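Local coordinates for sensor protein (Bacteroides thetaiotaomicron, PDB 2X7X) that binds beta-D-fructose through its periplasmic domain, the sensing part of a hybrid two-component system, and probably acts as a histidine kinase and transcription regulator, at residues A[53-58]-A[77-82]; A[102-107]-A[257-262]. All coordinates share one frame; numbering follows the deposited sequence.

Contact 1. Residues A[53-58]-A[77-82]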
loop_
_atom_site.group_PDB
_atom_site.type_symbol
_atom_site.label_atom_id
_atom_site.label_comp_id
_atom_site.label_asym_id
_atom_site.label_seq_id
_atom_site.Cartn_x
_atom_site.Cartn_y
_atom_site.Cartn_z
ATOM N N GLU A 53 -13.935 -27.382 -23.053
ATOM C CA GLU A 53 -15.278 -26.914 -23.391
ATOM C C GLU A 53 -15.354 -25.386 -23.490
ATOM O O GLU A 53 -15.913 -24.852 -24.450
ATOM C CB GLU A 53 -16.314 -27.471 -22.410
ATOM C CG GLU A 53 -16.372 -29.002 -22.414
ATOM C CD GLU A 53 -17.552 -29.573 -21.629
ATOM O OE1 GLU A 53 -18.694 -29.074 -21.804
ATOM O OE2 GLU A 53 -17.334 -30.537 -20.849
ATOM N N ASP A 54 -14.768 -24.687 -22.525
ATOM C CA ASP A 54 -14.744 -23.227 -22.557
ATOM C C ASP A 54 -13.918 -22.688 -23.734
ATOM O O ASP A 54 -14.321 -21.723 -24.386
ATOM C CB ASP A 54 -14.255 -22.647 -21.222
ATOM C CG ASP A 54 -15.136 -23.056 -20.035
ATOM O OD1 ASP A 54 -16.381 -23.027 -20.145
ATOM O OD2 ASP A 54 -14.582 -23.406 -18.977
ATOM N N VAL A 55 -12.781 -23.313 -24.024
ATOM C CA VAL A 55 -11.980 -22.879 -25.175
ATOM C C VAL A 55 -12.711 -23.164 -26.497
ATOM O O VAL A 55 -12.798 -22.287 -27.357
ATOM C CB VAL A 55 -10.529 -23.453 -25.171
ATOM C CG1 VAL A 55 -9.740 -22.952 -26.380
ATOM C CG2 VAL A 55 -9.806 -23.055 -23.907
ATOM N N HIS A 56 -13.258 -24.370 -26.642
ATOM C CA HIS A 56 -14.053 -24.706 -27.832
ATOM C C HIS A 56 -15.223 -23.740 -28.024
ATOM O O HIS A 56 -15.479 -23.302 -29.149
ATOM C CB HIS A 56 -14.534 -26.165 -27.816
ATOM C CG HIS A 56 -13.436 -27.169 -27.998
ATOM N ND1 HIS A 56 -13.506 -28.450 -27.489
ATOM C CD2 HIS A 56 -12.235 -27.079 -28.620
ATOM C CE1 HIS A 56 -12.401 -29.109 -27.798
ATOM N NE2 HIS A 56 -11.613 -28.298 -28.483
ATOM N N TYR A 57 -15.902 -23.397 -26.925
ATOM C CA TYR A 57 -16.981 -22.404 -26.918
ATOM C C TYR A 57 -16.535 -21.046 -27.471
ATOM O O TYR A 57 -17.214 -20.447 -28.310
ATOM C CB TYR A 57 -17.531 -22.241 -25.496
ATOM C CG TYR A 57 -18.607 -21.183 -25.341
ATOM C CD1 TYR A 57 -19.945 -21.541 -25.154
ATOM C CD2 TYR A 57 -18.284 -19.822 -25.362
ATOM C CE1 TYR A 57 -20.940 -20.567 -25.006
ATOM C CE2 TYR A 57 -19.264 -18.844 -25.222
ATOM C CZ TYR A 57 -20.587 -19.220 -25.045
ATOM O OH TYR A 57 -21.546 -18.238 -24.903
ATOM N N PHE A 58 -15.398 -20.561 -26.985
ATOM C CA PHE A 58 -14.867 -19.278 -27.424
ATOM C C PHE A 58 -14.413 -19.319 -28.887
ATOM O O PHE A 58 -14.434 -18.300 -29.585
ATOM C CB PHE A 58 -13.734 -18.820 -26.500
ATOM C CG PHE A 58 -14.206 -18.283 -25.159
ATOM C CD1 PHE A 58 -15.174 -17.277 -25.088
ATOM C CD2 PHE A 58 -13.655 -18.759 -23.968
ATOM C CE1 PHE A 58 -15.600 -16.776 -23.849
ATOM C CE2 PHE A 58 -14.070 -18.267 -22.732
ATOM C CZ PHE A 58 -15.040 -17.272 -22.670
ATOM N N THR A 77 -2.260 -28.196 -23.442
ATOM C CA THR A 77 -1.388 -27.822 -24.559
ATOM C C THR A 77 -2.058 -28.046 -25.926
ATOM O O THR A 77 -2.190 -27.099 -26.695
ATOM C CB THR A 77 0.016 -28.493 -24.468
ATOM O OG1 THR A 77 0.697 -28.006 -23.307
ATOM C CG2 THR A 77 0.863 -28.178 -25.707
ATOM N N PRO A 78 -2.514 -29.282 -26.222
ATOM C CA PRO A 78 -3.179 -29.463 -27.526
ATOM C C PRO A 78 -4.309 -28.449 -27.761
ATOM O O PRO A 78 -4.410 -27.863 -28.853
ATOM C CB PRO A 78 -3.727 -30.898 -27.460
ATOM C CG PRO A 78 -3.585 -31.335 -26.017
ATOM C CD PRO A 78 -2.469 -30.535 -25.443
ATOM N N ILE A 79 -5.113 -28.214 -26.727
ATOM C CA ILE A 79 -6.254 -27.315 -26.827
ATOM C C ILE A 79 -5.878 -25.854 -27.112
ATOM O O ILE A 79 -6.574 -25.166 -27.850
ATOM C CB ILE A 79 -7.189 -27.464 -25.611
ATOM C CG1 ILE A 79 -8.154 -28.622 -25.843
ATOM C CG2 ILE A 79 -8.016 -26.199 -25.385
ATOM C CD1 ILE A 79 -7.583 -29.999 -25.608
ATOM N N VAL A 80 -4.780 -25.373 -26.546
ATOM C CA VAL A 80 -4.346 -24.011 -26.862
ATOM C C VAL A 80 -3.737 -23.945 -28.274
ATOM O O VAL A 80 -3.920 -22.950 -28.992
ATOM C CB VAL A 80 -3.406 -23.416 -25.767
ATOM C CG1 VAL A 80 -2.751 -22.129 -26.227
ATOM C CG2 VAL A 80 -4.183 -23.149 -24.506
ATOM N N GLU A 81 -3.026 -25.005 -28.670
ATOM C CA GLU A 81 -2.448 -25.089 -30.014
ATOM C C GLU A 81 -3.509 -24.982 -31.116
ATOM O O GLU A 81 -3.308 -24.258 -32.097
ATOM C CB GLU A 81 -1.602 -26.349 -30.173
ATOM C CG GLU A 81 -0.183 -26.184 -29.638
ATOM C CD GLU A 81 0.597 -27.490 -29.558
ATOM O OE1 GLU A 81 1.820 -27.427 -29.312
ATOM O OE2 GLU A 81 -0.004 -28.577 -29.734
ATOM N N GLU A 82 -4.639 -25.671 -30.933
ATOM C CA GLU A 82 -5.801 -25.515 -31.816
ATOM C C GLU A 82 -6.177 -24.054 -32.006
ATOM O O GLU A 82 -6.164 -23.549 -33.134
ATOM C CB GLU A 82 -7.011 -26.266 -31.282
ATOM C CG GLU A 82 -6.862 -27.763 -31.268
ATOM C CD GLU A 82 -8.096 -28.435 -30.717
ATOM O OE1 GLU A 82 -7.993 -29.597 -30.250
ATOM O OE2 GLU A 82 -9.175 -27.789 -30.753
#
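Val55 and Ile79 meet at the middle of this helix pair, where CG2 of Ile79 lies 3.7 Å from CB of Val55 and also approaches both of its methyls. This one methyl faces the fork of the valine centrally, about as near to each methyl as to CB. Ile79 turns it to the valine because its CG2 stands anti to the backbone N. Beside this apolar patch, NE2 of His56 gives a weak hydrogen bond to OE2 of Glu82, 3.4 Å long and bent to 138° at the hydrogen. The oxygen comes at the ring edge, near its plane, and ring and carboxylate are only 14° apart in tilt. An acid here could favour protonation of the imidazole, though weakly. The extended chain of Glu82 spans the gap at the partly exposed margin, where polar ends suit the place, whereas the compact, branched Val55 is buried. The two helical segments run almost parallel, at 5°, with their axes 10.3 Å apart at closest approach. Beneath them lies strand 65-68: Val55 packs on Leu66 and Ile68, and Val80 on Ile68, so helices 48-60 and 73-85 lie side by side on the parallel sheet, as in a Rossmann-like periplasmic binding lobe.

Contact 2. Residues A[102-107]-A[257-262]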
loop_
_atom_site.group_PDB
_atom_site.type_symbol
_atom_site.label_atom_id
_atom_site.label_comp_id
_atom_site.label_asym_id
_atom_site.label_seq_id
_atom_site.Cartn_x
_atom_site.Cartn_y
_atom_site.Cartn_z
ATOM N N TYR A 102 1.501 -19.697 -28.914
ATOM C CA TYR A 102 0.658 -18.711 -28.230
ATOM C C TYR A 102 1.159 -17.333 -28.660
ATOM O O TYR A 102 2.282 -17.199 -29.143
ATOM C CB TYR A 102 0.716 -18.880 -26.687
ATOM C CG TYR A 102 2.096 -18.685 -26.086
ATOM C CD1 TYR A 102 2.588 -17.401 -25.834
ATOM C CD2 TYR A 102 2.924 -19.773 -25.787
ATOM C CE1 TYR A 102 3.871 -17.189 -25.303
ATOM C CE2 TYR A 102 4.215 -19.572 -25.234
ATOM C CZ TYR A 102 4.673 -18.268 -25.006
ATOM O OH TYR A 102 5.925 -18.017 -24.486
ATOM N N THR A 103 0.349 -16.302 -28.489
ATOM C CA THR A 103 0.754 -14.974 -28.945
ATOM C C THR A 103 1.640 -14.242 -27.925
ATOM O O THR A 103 2.681 -13.672 -28.280
ATOM C CB THR A 103 -0.468 -14.109 -29.279
ATOM O OG1 THR A 103 -1.419 -14.890 -30.020
ATOM C CG2 THR A 103 -0.050 -12.890 -30.077
ATOM N N ALA A 104 1.214 -14.246 -26.660
ATOM C CA ALA A 104 1.952 -13.558 -25.600
ATOM C C ALA A 104 1.729 -14.169 -24.227
ATOM O O ALA A 104 0.666 -14.720 -23.934
ATOM C CB ALA A 104 1.606 -12.061 -25.580
ATOM N N TYR A 105 2.753 -14.065 -23.391
ATOM C CA TYR A 105 2.694 -14.549 -22.017
ATOM C C TYR A 105 2.811 -13.380 -21.049
ATOM O O TYR A 105 3.657 -12.504 -21.221
ATOM C CB TYR A 105 3.811 -15.570 -21.749
ATOM C CG TYR A 105 3.922 -15.976 -20.295
ATOM C CD1 TYR A 105 2.898 -16.696 -19.666
ATOM C CD2 TYR A 105 5.038 -15.623 -19.537
ATOM C CE1 TYR A 105 2.984 -17.051 -18.318
ATOM C CE2 TYR A 105 5.138 -15.982 -18.185
ATOM C CZ TYR A 105 4.110 -16.698 -17.587
ATOM O OH TYR A 105 4.207 -17.053 -16.253
ATOM N N ILE A 106 1.943 -13.361 -20.042
ATOM C CA ILE A 106 2.130 -12.450 -18.909
ATOM C C ILE A 106 1.931 -13.157 -17.566
ATOM O O ILE A 106 0.987 -13.932 -17.381
ATOM C CB ILE A 106 1.236 -11.201 -19.008
ATOM C CG1 ILE A 106 1.584 -10.213 -17.892
ATOM C CG2 ILE A 106 -0.229 -11.593 -18.984
ATOM C CD1 ILE A 106 0.752 -8.942 -17.893
ATOM N N GLY A 107 2.827 -12.878 -16.629
ATOM C CA GLY A 107 2.728 -13.462 -15.291
ATOM C C GLY A 107 3.918 -13.165 -14.411
ATOM O O GLY A 107 4.856 -12.502 -14.836
ATOM N N MET A 257 -5.443 -5.370 -25.990
ATOM C CA MET A 257 -5.677 -4.208 -26.848
ATOM C C MET A 257 -4.519 -3.857 -27.785
ATOM O O MET A 257 -4.743 -3.569 -28.959
ATOM C CB MET A 257 -6.073 -2.991 -26.011
ATOM C CG MET A 257 -7.474 -3.100 -25.432
ATOM S SD MET A 257 -8.528 -4.116 -26.475
ATOM C CE MET A 257 -10.091 -3.254 -26.369
ATOM N N ASP A 258 -3.292 -3.885 -27.270
ATOM C CA ASP A 258 -2.111 -3.677 -28.107
ATOM C C ASP A 258 -2.062 -4.652 -29.281
ATOM O O ASP A 258 -1.737 -4.258 -30.404
ATOM C CB ASP A 258 -0.824 -3.766 -27.277
ATOM C CG ASP A 258 -0.707 -2.643 -26.257
ATOM O OD1 ASP A 258 -1.548 -1.718 -26.276
ATOM O OD2 ASP A 258 0.222 -2.689 -25.426
ATOM N N ILE A 259 -2.402 -5.912 -29.025
ATOM C CA ILE A 259 -2.359 -6.955 -30.046
ATOM C C ILE A 259 -3.467 -6.759 -31.071
ATOM O O ILE A 259 -3.207 -6.757 -32.279
ATOM C CB ILE A 259 -2.435 -8.364 -29.419
ATOM C CG1 ILE A 259 -1.117 -8.685 -28.705
ATOM C CG2 ILE A 259 -2.769 -9.424 -30.474
ATOM C CD1 ILE A 259 -1.196 -9.854 -27.762
ATOM N N LEU A 260 -4.692 -6.586 -30.584
ATOM C CA LEU A 260 -5.841 -6.359 -31.456
ATOM C C LEU A 260 -5.692 -5.092 -32.309
ATOM O O LEU A 260 -5.914 -5.131 -33.514
ATOM C CB LEU A 260 -7.139 -6.300 -30.649
ATOM C CG LEU A 260 -7.678 -7.602 -30.058
ATOM C CD1 LEU A 260 -8.888 -7.297 -29.189
ATOM C CD2 LEU A 260 -8.015 -8.639 -31.129
ATOM N N GLU A 261 -5.297 -3.986 -31.682
ATOM C CA GLU A 261 -5.134 -2.706 -32.372
ATOM C C GLU A 261 -3.776 -2.610 -33.076
ATOM O O GLU A 261 -3.284 -1.517 -33.373
ATOM C CB GLU A 261 -5.298 -1.550 -31.381
ATOM C CG GLU A 261 -6.666 -1.477 -30.711
ATOM C CD GLU A 261 -6.769 -0.341 -29.697
ATOM O OE1 GLU A 261 -5.733 0.312 -29.416
ATOM O OE2 GLU A 261 -7.889 -0.105 -29.177
ATOM N N LYS A 262 -3.174 -3.769 -33.318
ATOM C CA LYS A 262 -1.873 -3.892 -33.981
ATOM C C LYS A 262 -0.811 -2.865 -33.546
ATOM O O LYS A 262 0.034 -2.458 -34.350
ATOM C CB LYS A 262 -2.059 -3.939 -35.500
ATOM C CG LYS A 262 -3.218 -4.850 -35.904
ATOM C CD LYS A 262 -3.242 -5.181 -37.389
ATOM C CE LYS A 262 -4.591 -5.784 -37.760
ATOM N NZ LYS A 262 -4.451 -6.891 -38.744
#
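With CG1 anti to its carbonyl carbon (chi1 -72°) and the chain then extended to CD1 (chi2 165°), Ile259 sends its terminal methyl from the last turn of its helix toward residues 102-107. Thr103 answers with CG2, which its chi1 of -44° places anti to the backbone N, and the two side chains meet tip to tip, CG2 of Thr103 lying 4.0 Å from CD1 of Ile259. The same CD1 reaches CB of Ala104 at 4.2 Å, so one methyl touches two successive residues just where the loop passes into strand 104-108. Alanine, with its short side chain, suits this buried first position of the strand, while the longer isoleucine bridges the distance from the helix; the nearest CA atoms, those of Thr103 and Ile259, are still 8.7 Å apart. Threonine fits because its two branches do different work: the methyl faces the helix, and OG1 is hydrogen-bonded to the backbone N of Val90. Ile259 also packs on Ile91 of strand 90-93, and Ala104 on Leu255, one turn earlier in helix 249-260. Only methyl groups meet across the two segments, burying a modest 92 Å², so the contact rests on apolar packing without directional bonds.

In the fold
From the N terminus, contact 1 comes first: helix 48-60 leads through strand 65-68 to helix 73-85, and residues 53-58 and 77-82 close this short loop, a local alpha-beta-alpha unit on the parallel sheet. Contact 2 opens only afterwards, at residues 102-107, and closes 150 residues later at 257-262, once the chain has built the second lobe and returned. The two loops are thus in series, neither nested nor crossed. Both belong to the lobe of the six-stranded parallel sheet, with centres about 17 Å apart: contact 1 joins neighbouring helices, whereas contact 2 ties an early strand to a late helix of the returning chain, away from the fructose site.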